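Local coordinates for protein ADP-ribosylglycohydrolase (Thermus thermophilus, PDB 2YZV) that belongs to the ADP-ribosylglycohydrolase family, with a largely helical fold that binds two magnesium ions, at residues 240-243 with 244-248. Residues are numbered along the deposited sequence; the frame is centred on the assembly and turned at random.
Sequences EGMR and LAVNL
Asn247, the first residue past helix 238-246, folds back on the last turn and grips the carbonyl of Arg243 twice. Its backbone N reaches Arg243 O at 3.1 Å in the ordinary i to i+4 bond, while its side-chain ND2 comes to the same Arg243 O at 2.7 Å, from the opposite face of the carbonyl plane. With CG set beside the backbone N (chi1 -81°), the amide lies back over the helix end, and Arg243 O sits close to the amide plane. The other end of that amide, OD1, takes the N-H of Val39, so both ends hold its rotation. The Arg243 side chain runs extended from CG to NE, and its NH2 forms salt bridges with Glu239 and Glu41.

One turn of helix separates Met242 from Val246, whose side chains meet at a slant: the sulphur SD of Met242 meets CG1 of Val246 at 4.1 Å, a loose apolar touch. In the backbone, Val246 N bonds almost straight to Met242 O at 3.0 Å, and Val246 CG2 rests against that oxygen at 3.4 Å. Leu244 lays its CG alongside Glu240 O, also 3.4 Å away.

Residues 240-246 form most of helix 238-246, and Asn247 and Leu248 lead out of it. Leu244 and Ala245 pack on helix 221-234, Met242 and Ala245 on helix 252-267, and Asn247 meets the loop residues Phe36 and Glu38.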
# COMPACT_ATOMS: atom_id res chain seq x y z
N GLU A 240 14.38 6.61 7.79
CA GLU A 240 14.37 5.99 9.11
C GLU A 240 13.13 5.14 9.35
O GLU A 240 13.23 4.03 9.88
CB GLU A 240 14.49 7.06 10.20
CG GLU A 240 14.54 6.47 11.60
CD GLU A 240 14.87 7.49 12.67
OE1 GLU A 240 14.18 8.53 12.73
OE2 GLU A 240 15.81 7.24 13.45
N GLY A 241 11.97 5.66 8.96
CA GLY A 241 10.74 4.92 9.14
C GLY A 241 10.72 3.67 8.27
O GLY A 241 10.25 2.62 8.70
N MET A 242 11.23 3.78 7.05
CA MET A 242 11.26 2.63 6.16
C MET A 242 12.13 1.51 6.72
O MET A 242 11.76 0.33 6.66
CB MET A 242 11.78 3.03 4.77
CG MET A 242 11.81 1.87 3.78
SD MET A 242 10.17 1.13 3.47
CE MET A 242 9.46 2.37 2.40
N ARG A 243 13.29 1.87 7.27
CA ARG A 243 14.16 0.85 7.85
C ARG A 243 13.48 0.19 9.05
O ARG A 243 13.61 -1.01 9.26
CB ARG A 243 15.51 1.46 8.24
CG ARG A 243 16.39 1.70 7.04
CD ARG A 243 17.63 2.49 7.37
NE ARG A 243 18.48 2.66 6.20
CZ ARG A 243 19.47 3.54 6.11
NH1 ARG A 243 19.73 4.35 7.12
NH2 ARG A 243 20.20 3.61 5.00
N LEU A 244 12.74 0.97 9.84
CA LEU A 244 12.05 0.40 10.98
C LEU A 244 11.02 -0.61 10.49
O LEU A 244 10.89 -1.71 11.04
CB LEU A 244 11.33 1.48 11.80
CG LEU A 244 12.19 2.41 12.65
CD1 LEU A 244 11.28 3.36 13.42
CD2 LEU A 244 13.04 1.59 13.61
N ALA A 245 10.29 -0.24 9.44
CA ALA A 245 9.26 -1.11 8.90
C ALA A 245 9.78 -2.44 8.35
O ALA A 245 9.28 -3.50 8.72
CB ALA A 245 8.48 -0.38 7.81
N VAL A 246 10.77 -2.38 7.47
CA VAL A 246 11.25 -3.62 6.88
C VAL A 246 12.03 -4.51 7.84
O VAL A 246 12.02 -5.72 7.69
CB VAL A 246 12.08 -3.37 5.60
CG1 VAL A 246 11.24 -2.62 4.58
CG2 VAL A 246 13.35 -2.61 5.93
N ASN A 247 12.67 -3.91 8.84
CA ASN A 247 13.43 -4.72 9.78
C ASN A 247 12.58 -5.49 10.79
O ASN A 247 13.11 -6.16 11.67
CB ASN A 247 14.51 -3.87 10.45
CG ASN A 247 15.73 -3.71 9.57
OD1 ASN A 247 16.49 -4.66 9.36
ND2 ASN A 247 15.90 -2.51 9.01
N LEU A 248 11.26 -5.40 10.64
CA LEU A 248 10.36 -6.16 11.49
C LEU A 248 10.34 -7.57 10.92
O LEU A 248 9.89 -8.52 11.57
CB LEU A 248 8.94 -5.60 11.44
CG LEU A 248 8.69 -4.24 12.09
CD1 LEU A 248 7.26 -3.82 11.79
CD2 LEU A 248 8.93 -4.32 13.59